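Local atomic coordinates of prephenate dehydratase (Arthrobacter aurescens, PDB entry 3MWB), a protein that probably converts prephenate to phenylpyruvate, with loss of water and carbon dioxide, in phenylalanine biosynthesis, and binds L-phenylalanine at its ACT domain. Residues A21-M24 with Q25-G28; G65-T68 with A69-A73; R119-D123 with E124-N128; P133-S136 with T137-A141; G214-M217 with E218-Q222. One frame throughout, in Å; residues are numbered along the deposited sequence. Where two conformers were deposited one is given.

Contact 1: A21-M24 with Q25-G28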
loop_
_atom_site.group_PDB
_atom_site.type_symbol
_atom_site.label_atom_id
_atom_site.label_comp_id
_atom_site.label_asym_id
_atom_site.label_seq_id
_atom_site.Cartn_x
_atom_site.Cartn_y
_atom_site.Cartn_z
ATOM N N ALA A 21 -28.062 -10.957 32.546
ATOM C CA ALA A 21 -26.973 -11.567 33.322
ATOM C C ALA A 21 -25.670 -10.788 33.176
ATOM O O ALA A 21 -24.950 -10.608 34.142
ATOM C CB ALA A 21 -26.781 -13.042 32.929
ATOM N N ALA A 22 -25.405 -10.305 31.963
ATOM C CA ALA A 22 -24.212 -9.510 31.649
ATOM C C ALA A 22 -24.237 -8.108 32.255
ATOM O O ALA A 22 -23.237 -7.645 32.788
ATOM C CB ALA A 22 -24.033 -9.420 30.140
ATOM N N LEU A 23 -25.371 -7.421 32.144
ATOM C CA LEU A 23 -25.559 -6.143 32.831
ATOM C C LEU A 23 -25.324 -6.309 34.322
ATOM O O LEU A 23 -24.722 -5.451 34.969
ATOM C CB LEU A 23 -26.985 -5.620 32.607
ATOM C CG LEU A 23 -27.347 -4.262 33.219
ATOM C CD1 LEU A 23 -26.294 -3.178 32.882
ATOM C CD2 LEU A 23 -28.741 -3.840 32.756
HETATM N N MSE A 24 -25.801 -7.431 34.849
HETATM C CA MSE A 24 -25.731 -7.734 36.283
HETATM C C MSE A 24 -24.305 -7.772 36.828
HETATM O O MSE A 24 -24.091 -7.620 38.039
HETATM C CB MSE A 24 -26.443 -9.056 36.587
HETATM C CG MSE A 24 -27.949 -8.924 36.703
HETATM SE SE MSE A 24 -28.414 -7.600 38.048
HETATM C CE MSE A 24 -27.285 -6.167 37.414
ATOM N N GLN A 25 -23.331 -7.970 35.930
ATOM C CA GLN A 25 -21.903 -8.060 36.291
ATOM C C GLN A 25 -21.207 -6.693 36.358
ATOM O O GLN A 25 -20.118 -6.574 36.909
ATOM C CB GLN A 25 -21.135 -9.004 35.336
ATOM C CG GLN A 25 -20.451 -8.321 34.132
ATOM C CD GLN A 25 -19.404 -9.192 33.446
ATOM O OE1 GLN A 25 -19.578 -10.397 33.294
ATOM N NE2 GLN A 25 -18.317 -8.571 33.012
ATOM N N VAL A 26 -21.830 -5.664 35.778
ATOM C CA VAL A 26 -21.258 -4.299 35.799
ATOM C C VAL A 26 -21.355 -3.717 37.205
ATOM O O VAL A 26 -22.420 -3.784 37.812
ATOM C CB VAL A 26 -21.993 -3.354 34.822
ATOM C CG1 VAL A 26 -21.283 -2.003 34.729
ATOM C CG2 VAL A 26 -22.113 -4.002 33.449
ATOM N N PRO A 27 -20.250 -3.147 37.738
ATOM C CA PRO A 27 -20.270 -2.637 39.134
ATOM C C PRO A 27 -21.428 -1.666 39.393
ATOM O O PRO A 27 -21.709 -0.820 38.550
ATOM C CB PRO A 27 -18.930 -1.906 39.263
ATOM C CG PRO A 27 -18.031 -2.573 38.258
ATOM C CD PRO A 27 -18.918 -3.000 37.111
ATOM N N GLY A 28 -22.102 -1.815 40.535
ATOM C CA GLY A 28 -23.243 -0.972 40.901
ATOM C C GLY A 28 -24.581 -1.318 40.250
ATOM O O GLY A 28 -25.621 -0.786 40.651
#

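Contact 2: G65-T68 with A69-A73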
loop_
_atom_site.group_PDB
_atom_site.type_symbol
_atom_site.label_atom_id
_atom_site.label_comp_id
_atom_site.label_asym_id
_atom_site.label_seq_id
_atom_site.Cartn_x
_atom_site.Cartn_y
_atom_site.Cartn_z
ATOM N N GLY A 65 -29.632 -13.399 20.010
ATOM C CA GLY A 65 -29.692 -12.521 18.842
ATOM C C GLY A 65 -29.358 -11.082 19.223
ATOM O O GLY A 65 -28.748 -10.818 20.263
ATOM N N GLY A 66 -29.731 -10.145 18.362
ATOM C CA GLY A 66 -29.428 -8.738 18.606
ATOM C C GLY A 66 -28.139 -8.160 18.023
ATOM O O GLY A 66 -28.002 -6.944 17.970
ATOM N N VAL A 67 -27.200 -8.997 17.581
ATOM C CA VAL A 67 -25.876 -8.496 17.131
ATOM C C VAL A 67 -25.900 -7.563 15.898
ATOM O O VAL A 67 -25.375 -6.455 15.954
ATOM C CB VAL A 67 -24.833 -9.646 16.980
ATOM C CG1 VAL A 67 -23.669 -9.247 16.072
ATOM C CG2 VAL A 67 -24.330 -10.077 18.357
ATOM N N THR A 68 -26.520 -7.991 14.804
ATOM C CA THR A 68 -26.632 -7.113 13.628
ATOM C C THR A 68 -27.420 -5.834 13.947
ATOM O O THR A 68 -27.066 -4.752 13.487
ATOM C CB THR A 68 -27.261 -7.829 12.454
ATOM O OG1 THR A 68 -28.419 -8.555 12.916
ATOM C CG2 THR A 68 -26.237 -8.796 11.846
ATOM N N ALA A 69 -28.469 -5.957 14.749
ATOM C CA ALA A 69 -29.191 -4.770 15.200
ATOM C C ALA A 69 -28.229 -3.761 15.842
ATOM O O ALA A 69 -28.314 -2.564 15.580
ATOM C CB ALA A 69 -30.309 -5.133 16.168
ATOM N N THR A 70 -27.329 -4.250 16.684
ATOM C CA THR A 70 -26.398 -3.390 17.400
ATOM C C THR A 70 -25.461 -2.653 16.445
ATOM O O THR A 70 -25.279 -1.451 16.557
ATOM C CB THR A 70 -25.564 -4.195 18.401
ATOM O OG1 THR A 70 -26.411 -4.637 19.469
ATOM C CG2 THR A 70 -24.430 -3.343 18.952
ATOM N N LEU A 71 -24.900 -3.392 15.495
ATOM C CA LEU A 71 -23.939 -2.861 14.540
ATOM C C LEU A 71 -24.575 -1.792 13.669
ATOM O O LEU A 71 -23.940 -0.797 13.353
ATOM C CB LEU A 71 -23.375 -3.990 13.670
ATOM C CG LEU A 71 -22.605 -5.087 14.408
ATOM C CD1 LEU A 71 -22.202 -6.178 13.414
ATOM C CD2 LEU A 71 -21.381 -4.498 15.096
ATOM N N ASP A 72 -25.839 -1.978 13.305
ATOM C CA ASP A 72 -26.513 -0.980 12.473
ATOM C C ASP A 72 -26.917 0.229 13.316
ATOM O O ASP A 72 -26.783 1.382 12.875
ATOM C CB ASP A 72 -27.707 -1.612 11.748
ATOM C CG ASP A 72 -27.270 -2.548 10.627
ATOM O OD1 ASP A 72 -26.070 -2.518 10.265
ATOM O OD2 ASP A 72 -28.121 -3.294 10.093
ATOM N N ALA A 73 -27.380 -0.029 14.534
ATOM C CA ALA A 73 -27.930 1.055 15.377
ATOM C C ALA A 73 -26.880 2.106 15.771
ATOM O O ALA A 73 -27.162 3.319 15.769
ATOM C CB ALA A 73 -28.599 0.478 16.609
HETATM O O HOH W 1 -29.698 -4.484 11.608
#

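Contact 3: R119-D123 with E124-N128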
loop_
_atom_site.group_PDB
_atom_site.type_symbol
_atom_site.label_atom_id
_atom_site.label_comp_id
_atom_site.label_asym_id
_atom_site.label_seq_id
_atom_site.Cartn_x
_atom_site.Cartn_y
_atom_site.Cartn_z
ATOM N N ARG A 119 -26.269 -29.218 20.930
ATOM C CA ARG A 119 -26.469 -30.444 20.165
ATOM C C ARG A 119 -25.894 -31.706 20.785
ATOM O O ARG A 119 -26.567 -32.736 20.802
ATOM C CB ARG A 119 -25.941 -30.276 18.730
ATOM C CG ARG A 119 -26.729 -29.243 17.913
ATOM C CD ARG A 119 -28.244 -29.482 18.043
ATOM N NE ARG A 119 -28.577 -30.852 17.677
ATOM C CZ ARG A 119 -28.692 -31.293 16.424
ATOM N NH1 ARG A 119 -28.537 -30.459 15.396
ATOM N NH2 ARG A 119 -28.978 -32.572 16.197
ATOM N N LEU A 120 -24.662 -31.631 21.286
ATOM C CA LEU A 120 -23.939 -32.830 21.733
ATOM C C LEU A 120 -24.666 -33.521 22.879
ATOM O O LEU A 120 -24.983 -34.711 22.803
ATOM C CB LEU A 120 -22.503 -32.498 22.149
ATOM C CG LEU A 120 -21.511 -32.146 21.044
ATOM C CD1 LEU A 120 -20.239 -31.533 21.643
ATOM C CD2 LEU A 120 -21.196 -33.361 20.171
ATOM N N TRP A 121 -24.928 -32.751 23.928
ATOM C CA TRP A 121 -25.654 -33.224 25.092
ATOM C C TRP A 121 -27.073 -33.678 24.734
ATOM O O TRP A 121 -27.489 -34.770 25.112
ATOM C CB TRP A 121 -25.695 -32.117 26.143
ATOM C CG TRP A 121 -26.121 -32.599 27.472
ATOM C CD1 TRP A 121 -25.313 -32.987 28.501
ATOM C CD2 TRP A 121 -27.465 -32.769 27.928
ATOM N NE1 TRP A 121 -26.073 -33.373 29.575
ATOM C CE2 TRP A 121 -27.398 -33.254 29.248
ATOM C CE3 TRP A 121 -28.721 -32.553 27.348
ATOM C CZ2 TRP A 121 -28.537 -33.528 30.000
ATOM C CZ3 TRP A 121 -29.852 -32.829 28.099
ATOM C CH2 TRP A 121 -29.750 -33.313 29.408
ATOM N N VAL A 122 -27.817 -32.847 24.008
ATOM C CA VAL A 122 -29.187 -33.213 23.638
ATOM C C VAL A 122 -29.259 -34.506 22.806
ATOM O O VAL A 122 -30.023 -35.400 23.154
ATOM C CB VAL A 122 -29.959 -32.036 22.959
ATOM C CG1 VAL A 122 -31.248 -32.529 22.312
ATOM C CG2 VAL A 122 -30.265 -30.939 23.980
ATOM N N ASP A 123 -28.467 -34.614 21.735
ATOM C CA ASP A 123 -28.451 -35.845 20.912
ATOM C C ASP A 123 -28.134 -37.091 21.745
ATOM O O ASP A 123 -28.655 -38.177 21.478
ATOM C CB ASP A 123 -27.413 -35.773 19.791
ATOM C CG ASP A 123 -27.770 -34.783 18.709
ATOM O OD1 ASP A 123 -28.887 -34.215 18.707
ATOM O OD2 ASP A 123 -26.905 -34.568 17.840
ATOM N N GLU A 124 -27.249 -36.928 22.721
ATOM C CA GLU A 124 -26.797 -38.048 23.539
ATOM C C GLU A 124 -27.849 -38.456 24.562
ATOM O O GLU A 124 -28.179 -39.631 24.672
ATOM C CB GLU A 124 -25.471 -37.715 24.227
ATOM C CG GLU A 124 -24.972 -38.791 25.184
ATOM C CD GLU A 124 -24.521 -40.068 24.481
ATOM O OE1 GLU A 124 -24.265 -40.025 23.257
ATOM O OE2 GLU A 124 -24.423 -41.117 25.155
ATOM N N HIS A 125 -28.394 -37.475 25.277
ATOM C CA HIS A 125 -29.255 -37.745 26.420
ATOM C C HIS A 125 -30.748 -37.599 26.157
ATOM O O HIS A 125 -31.543 -38.206 26.866
ATOM C CB HIS A 125 -28.821 -36.898 27.618
ATOM C CG HIS A 125 -27.412 -37.157 28.036
ATOM N ND1 HIS A 125 -26.985 -38.391 28.475
ATOM C CD2 HIS A 125 -26.325 -36.353 28.051
ATOM C CE1 HIS A 125 -25.695 -38.334 28.754
ATOM N NE2 HIS A 125 -25.273 -37.107 28.507
ATOM N N LEU A 126 -31.122 -36.791 25.162
ATOM C CA LEU A 126 -32.521 -36.697 24.720
ATOM C C LEU A 126 -32.658 -36.881 23.196
ATOM O O LEU A 126 -33.118 -35.976 22.491
ATOM C CB LEU A 126 -33.154 -35.377 25.183
ATOM C CG LEU A 126 -33.151 -35.070 26.687
ATOM C CD1 LEU A 126 -33.597 -33.645 26.959
ATOM C CD2 LEU A 126 -34.015 -36.062 27.468
ATOM N N PRO A 127 -32.282 -38.068 22.682
ATOM C CA PRO A 127 -32.216 -38.268 21.232
ATOM C C PRO A 127 -33.573 -38.135 20.517
ATOM O O PRO A 127 -33.609 -37.846 19.316
ATOM C CB PRO A 127 -31.661 -39.688 21.098
ATOM C CG PRO A 127 -32.081 -40.385 22.354
ATOM C CD PRO A 127 -32.034 -39.318 23.424
ATOM N N ASN A 128 -34.668 -38.325 21.251
ATOM C CA ASN A 128 -36.009 -38.311 20.658
ATOM C C ASN A 128 -36.757 -36.997 20.843
ATOM O O ASN A 128 -37.901 -36.858 20.403
ATOM C CB ASN A 128 -36.844 -39.477 21.193
ATOM C CG ASN A 128 -36.219 -40.820 20.893
ATOM O OD1 ASN A 128 -36.233 -41.719 21.730
ATOM N ND2 ASN A 128 -35.653 -40.959 19.698
#

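Contact 4: P133-S136 with T137-A141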
loop_
_atom_site.group_PDB
_atom_site.type_symbol
_atom_site.label_atom_id
_atom_site.label_comp_id
_atom_site.label_asym_id
_atom_site.label_seq_id
_atom_site.Cartn_x
_atom_site.Cartn_y
_atom_site.Cartn_z
ATOM N N PRO A 133 -38.803 -23.848 18.429
ATOM C CA PRO A 133 -38.123 -22.548 18.371
ATOM C C PRO A 133 -38.801 -21.497 19.255
ATOM O O PRO A 133 -40.023 -21.389 19.249
ATOM C CB PRO A 133 -38.223 -22.162 16.892
ATOM C CG PRO A 133 -38.470 -23.465 16.171
ATOM C CD PRO A 133 -39.302 -24.271 17.107
ATOM N N GLY A 134 -38.002 -20.763 20.024
ATOM C CA GLY A 134 -38.511 -19.722 20.912
ATOM C C GLY A 134 -37.980 -18.359 20.497
ATOM O O GLY A 134 -37.000 -18.283 19.758
ATOM N N SER A 135 -38.618 -17.287 20.975
ATOM C CA SER A 135 -38.183 -15.913 20.685
ATOM C C SER A 135 -36.903 -15.518 21.437
ATOM O O SER A 135 -36.094 -14.741 20.929
ATOM C CB SER A 135 -39.315 -14.907 20.978
ATOM O OG SER A 135 -39.605 -14.909 22.371
ATOM N N SER A 136 -36.742 -16.050 22.647
ATOM C CA SER A 136 -35.530 -15.885 23.462
ATOM C C SER A 136 -35.431 -17.040 24.461
ATOM O O SER A 136 -36.410 -17.773 24.648
ATOM C CB SER A 136 -35.520 -14.532 24.196
ATOM O OG SER A 136 -36.552 -14.432 25.168
ATOM N N THR A 137 -34.265 -17.221 25.084
ATOM C CA THR A 137 -34.119 -18.254 26.103
ATOM C C THR A 137 -35.069 -17.993 27.277
ATOM O O THR A 137 -35.717 -18.919 27.773
ATOM C CB THR A 137 -32.639 -18.453 26.613
ATOM O OG1 THR A 137 -32.199 -17.305 27.359
ATOM C CG2 THR A 137 -31.682 -18.723 25.437
ATOM N N ALA A 138 -35.138 -16.731 27.701
ATOM C CA ALA A 138 -35.994 -16.321 28.819
ATOM C C ALA A 138 -37.476 -16.611 28.556
ATOM O O ALA A 138 -38.134 -17.193 29.408
ATOM C CB ALA A 138 -35.783 -14.844 29.156
ATOM N N ALA A 139 -37.990 -16.214 27.388
ATOM C CA ALA A 139 -39.388 -16.489 27.026
ATOM C C ALA A 139 -39.679 -17.988 26.998
ATOM O O ALA A 139 -40.736 -18.435 27.450
ATOM C CB ALA A 139 -39.759 -15.844 25.692
ATOM N N SER A 140 -38.728 -18.761 26.475
ATOM C CA SER A 140 -38.851 -20.206 26.450
ATOM C C SER A 140 -38.990 -20.743 27.863
ATOM O O SER A 140 -39.870 -21.571 28.125
ATOM C CB SER A 140 -37.651 -20.844 25.750
ATOM O OG SER A 140 -37.741 -20.643 24.355
ATOM N N ALA A 141 -38.131 -20.263 28.762
ATOM C CA ALA A 141 -38.189 -20.643 30.161
ATOM C C ALA A 141 -39.516 -20.244 30.815
ATOM O O ALA A 141 -40.153 -21.086 31.468
ATOM C CB ALA A 141 -36.985 -20.069 30.948
#

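Contact 5: G214-M217 with E218-Q222. With PHE (phenylalanine), chain D.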
loop_
_atom_site.group_PDB
_atom_site.type_symbol
_atom_site.label_atom_id
_atom_site.label_comp_id
_atom_site.label_asym_id
_atom_site.label_seq_id
_atom_site.Cartn_x
_atom_site.Cartn_y
_atom_site.Cartn_z
ATOM N N GLY A 214 -9.212 -1.338 -3.323
ATOM C CA GLY A 214 -8.272 -0.683 -2.418
ATOM C C GLY A 214 -8.831 0.455 -1.578
ATOM O O GLY A 214 -8.069 1.117 -0.879
ATOM N N ALA A 215 -10.145 0.695 -1.628
ATOM C CA ALA A 215 -10.732 1.836 -0.882
ATOM C C ALA A 215 -10.673 1.592 0.622
ATOM O O ALA A 215 -10.337 2.491 1.426
ATOM C CB ALA A 215 -12.168 2.102 -1.321
ATOM N N LEU A 216 -10.996 0.363 0.996
ATOM C CA LEU A 216 -10.907 -0.054 2.375
ATOM C C LEU A 216 -9.444 -0.039 2.815
ATOM O O LEU A 216 -9.132 0.412 3.921
ATOM C CB LEU A 216 -11.513 -1.445 2.566
ATOM C CG LEU A 216 -11.315 -2.050 3.966
ATOM C CD1 LEU A 216 -11.868 -1.143 5.065
ATOM C CD2 LEU A 216 -11.966 -3.425 4.051
HETATM N N MSE A 217 -8.557 -0.548 1.958
HETATM C CA MSE A 217 -7.127 -0.518 2.261
HETATM C C MSE A 217 -6.665 0.883 2.637
HETATM O O MSE A 217 -5.920 1.039 3.602
HETATM C CB MSE A 217 -6.317 -1.013 1.086
HETATM C CG MSE A 217 -6.289 -2.528 1.000
HETATM SE SE MSE A 217 -4.583 -3.041 0.304
HETATM C CE MSE A 217 -3.476 -1.831 1.344
ATOM N N GLU A 218 -7.119 1.889 1.887
ATOM C CA GLU A 218 -6.815 3.275 2.216
ATOM C C GLU A 218 -7.290 3.617 3.632
ATOM O O GLU A 218 -6.587 4.293 4.362
ATOM C CB GLU A 218 -7.426 4.241 1.186
ATOM C CG GLU A 218 -6.900 5.681 1.286
ATOM C CD GLU A 218 -7.646 6.668 0.371
ATOM O OE1 GLU A 218 -8.731 6.308 -0.150
ATOM O OE2 GLU A 218 -7.147 7.804 0.179
ATOM N N ILE A 219 -8.466 3.139 4.022
ATOM C CA ILE A 219 -8.988 3.402 5.374
ATOM C C ILE A 219 -8.191 2.624 6.434
ATOM O O ILE A 219 -7.800 3.166 7.482
ATOM C CB ILE A 219 -10.511 3.092 5.446
ATOM C CG1 ILE A 219 -11.304 4.156 4.678
ATOM C CG2 ILE A 219 -10.988 3.012 6.900
ATOM C CD1 ILE A 219 -12.740 3.701 4.256
ATOM N N LEU A 220 -7.906 1.362 6.148
ATOM C CA LEU A 220 -7.154 0.524 7.086
ATOM C C LEU A 220 -5.700 0.984 7.284
ATOM O O LEU A 220 -5.158 0.884 8.396
ATOM C CB LEU A 220 -7.232 -0.941 6.681
ATOM C CG LEU A 220 -8.659 -1.521 6.806
ATOM C CD1 LEU A 220 -8.636 -3.014 6.959
ATOM C CD2 LEU A 220 -9.426 -0.905 7.988
ATOM N N ASP A 221 -5.109 1.538 6.228
ATOM C CA ASP A 221 -3.750 2.048 6.280
ATOM C C ASP A 221 -3.585 3.159 7.315
ATOM O O ASP A 221 -2.501 3.305 7.864
ATOM C CB ASP A 221 -3.266 2.545 4.910
ATOM C CG ASP A 221 -1.746 2.599 4.820
ATOM O OD1 ASP A 221 -1.104 1.573 5.098
ATOM O OD2 ASP A 221 -1.186 3.668 4.467
ATOM N N GLN A 222 -4.651 3.918 7.591
ATOM C CA GLN A 222 -4.579 4.945 8.633
ATOM C C GLN A 222 -4.148 4.332 9.972
ATOM O O GLN A 222 -3.327 4.916 10.672
ATOM C CB GLN A 222 -5.892 5.708 8.779
ATOM C CG GLN A 222 -6.351 6.436 7.521
ATOM C CD GLN A 222 -5.268 7.306 6.906
ATOM O OE1 GLN A 222 -4.646 8.124 7.578
ATOM N NE2 GLN A 222 -5.047 7.130 5.605
HETATM N N PHE D . -15.009 -2.158 -2.637
HETATM C CA PHE D . -13.999 -1.498 -1.771
HETATM C C PHE D . -12.687 -2.274 -1.669
HETATM O O PHE D . -12.508 -3.313 -2.296
HETATM C CB PHE D . -14.583 -1.180 -0.380
HETATM C CG PHE D . -15.135 -2.377 0.376
HETATM C CD1 PHE D . -14.281 -3.281 1.018
HETATM C CD2 PHE D . -16.513 -2.562 0.494
HETATM C CE1 PHE D . -14.784 -4.362 1.749
HETATM C CE2 PHE D . -17.036 -3.652 1.242
HETATM C CZ PHE D . -16.168 -4.552 1.846
HETATM O OXT PHE D . -11.754 -1.882 -0.955
#

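Contact 1: A21-M24 with Q25-G28
Q25, V26 and M24 bury most of the surface where the chain comes off helix 18-23 and folds back on its last turn. L23 to V26 form a type I beta turn, closed by a hydrogen bond of 3.0 Å from V26 N to L23 O. One residue earlier Q25 N donates to A22 O over 3.2 Å. Both bonds run from i+3 back to i, as in a tight turn. Q25 CG also lies 3.2 Å from A22 O, a distance that is doubtful because Q25, like M24, was modelled in two conformers. V26 supplies the apolar part. Its CG1 is trans to the backbone N (chi1 -173°), leaving CG2 beside that N and facing back over the turn. CG2 therefore rests 3.3 Å from L23 O and, farther out, 4.3 Å from L23 CD1. M24, a selenomethionine, bends away from the turn, its chain folded at chi2 and chi3, to lie on R34 of strand 33-37. The turn belongs to the beta-alpha-beta crossover between neighbouring parallel strands 8-12 and 33-37. L23 packs on Y9 and F11 of strand 8-12 and, together with V26, on M56 of strand 54-60; V26 also reaches R84 of strand 81-89, and Q25 rests on A86 and V88 of that strand.

Contact 2: G65-T68 with A69-A73
V67 has CG1 roughly trans to its backbone N (chi1 160°), and L71 has CG beside its own N (chi1 -62°); between them these torsions bring V67 CG1 to within 4.3 Å of L71 CD1, an i to i+4 apolar pair at the N-terminal end of helix 67-73. G66 holds the N-cap position. Here and at G65 the backbone angles would jam a CB against the carbonyl O of the residue before, so glycine suits both places. The first turns close with regular backbone bonds: T70 N to G66 O at 3.1 Å, L71 N to V67 O at 3.1 Å and D72 N to T68 O at 3.0 Å. A69 CB leans on the cap as well, 3.4 Å from G66 O. The hydroxyl of T70 is bonded to P58 O on strand 54-60, tying the helix to the sheet. L71 and D72 reach the ACT domain: L71, which also touches I59 of strand 54-60, packs on R232, E234 and S248, and D72 OD2 forms a salt bridge with R236 NH2. The helix thus joins the prephenate dehydratase part of the chain to the ACT sheet, while T68 packs on H113 of a second subunit. One water links the helix turn to the carboxylate, donating to D72 OD2 at a short 2.5 Å and, weakly, to T68 O at 3.2 Å.

Contact 3: R119-D123 with E124-N128
The C-terminal end of helix 119-125 carries an i to i+4 aromatic pair, W121 with H125, set edge-to-face. The imidazole turns its edge onto one face of the indole, the two planes at 55° and the centroid of the five-membered indole ring 4.5 Å from that of H125. H125 CD2 comes closest, 3.4 Å from W121 NE1. Next to it H125 CB sits squarely over the six-membered ring, 4.0 Å from its centroid, as a CH-pi contact. W121 can receive both because its CG is trans to the backbone N (chi1 -166°), which sends the indole toward the following turn. L126, the first residue to leave helical angles, meets the rim of the indole, its CD1 4.0 Å from W121 CZ3; both side chains also pack on L94 of strand 93-96. A serine in place of W121 removes the face that the imidazole edge and H125 CB rest on, and would probably leave H125 freer to turn and open a gap beside L126 CD1 and L94. In the backbone H125 N bonds to W121 O and L126 N to V122 O. R119 NH2 makes a salt bridge of 3.0 Å with D123 OD1, which lies in the guanidinium plane and uses its syn lone pair.

Contact 4: P133-S136 with T137-A141
S136 is the N-cap of helix 137-143, and its hydrogen bonds to A139 and S140 start that helix. In the capping bond A139 N donates to S136 OG over 3.2 Å at a nearly straight 167°. Chi1 of 66° places the hydroxyl for this, tucking it between the backbone N and the carbonyl carbon. A139 offers just a methyl group in return, so no reciprocal capping box forms. Replacing S136 by an alanine would probably leave A139 N without its capping acceptor and loosen the start of the helix. In the backbone, S140 N reaches S136 O at 3.1 Å. Of the side-chain hydroxyls, S140 OG lies 3.2 Å from S136 O and is bonded to S109 OG, and T137 OG1 is held by E64 OE2. Among the packing contacts, A139 CB sits 3.5 Å from both S135 OG and S136 OG. The segment connects strand 130-133 to the helix of a beta-alpha-beta crossover leading to strand 153-156. S135 also packs on G134 of a second subunit, and A138 lies near L167, a magnesium-binding residue, though no magnesium is bound to this chain in the model. G134 CA passes 3.6 Å from S140 OG, where a CB would collide.

Contact 5: G214-M217 with E218-Q222
L216 and L220 cross at a slant one helical turn apart, L216 CD1 lying 3.7 Å from L220 CG. L216 CG is trans to the backbone N (chi1 173°), which carries the branch out, and chi2 of 57° turns CD1 to L220 and CD2 to the bound phenylalanine, 3.8 Å from its ring atom CE1. L216 CB adds to the same wall, 3.7 Å from the ligand's CD1. L220 keeps CG beside its own N, bringing the isobutyl group back over L216. I219 lies farther round helix 215-224 and packs on F247 and L267, whereas L220 meets I233 of its own chain and L220 of a second subunit. M217, a selenomethionine, packs on M217 of that subunit. G214 is the N-cap, at positive phi, with E218 N bonded to G214 O at 3.0 Å and L220 N to L216 O at 2.7 Å. G214, A215 and L216 are the GAL motif of prephenate dehydratase ACT domains. L216 N donates to the ligand's OXT over 3.1 Å at a nearly straight 170°, and A215 N also comes within 3.1 Å of OXT. The ligand is further bonded to D211 OD1 and, across the interface, to N229 OD1 and L230 O of the second subunit. A carboxylate set against the start of a helix is likely to be stabilised by its dipole, and because L216 touches the ligand's ring and also I233 of the second subunit, binding is probably coupled to how the ACT domains associate, consistent with regulation by phenylalanine in this family.

Contacts 1 to 4 belong to the prephenate dehydratase part of the chain and contact 5 to the ACT domain. Contacts 3 and 4 lie around the sheet that contains strand 130-133, their centres about 19 Å apart. Contacts 1 and 2 both pack on the sheet that holds strand 54-60. Side chains of contacts 1 and 4 come near those of magnesium-site residues, A21 about 11 Å from A161 and A138 about 8 Å from L167, with no metal bound to this chain. Contact 2 faces the ACT domain, the side chain of L71 about 12 Å from a bound phenylalanine. Contact 3 is farthest from contact 5, which holds part of the phenylalanine pocket, about 47 Å between centres.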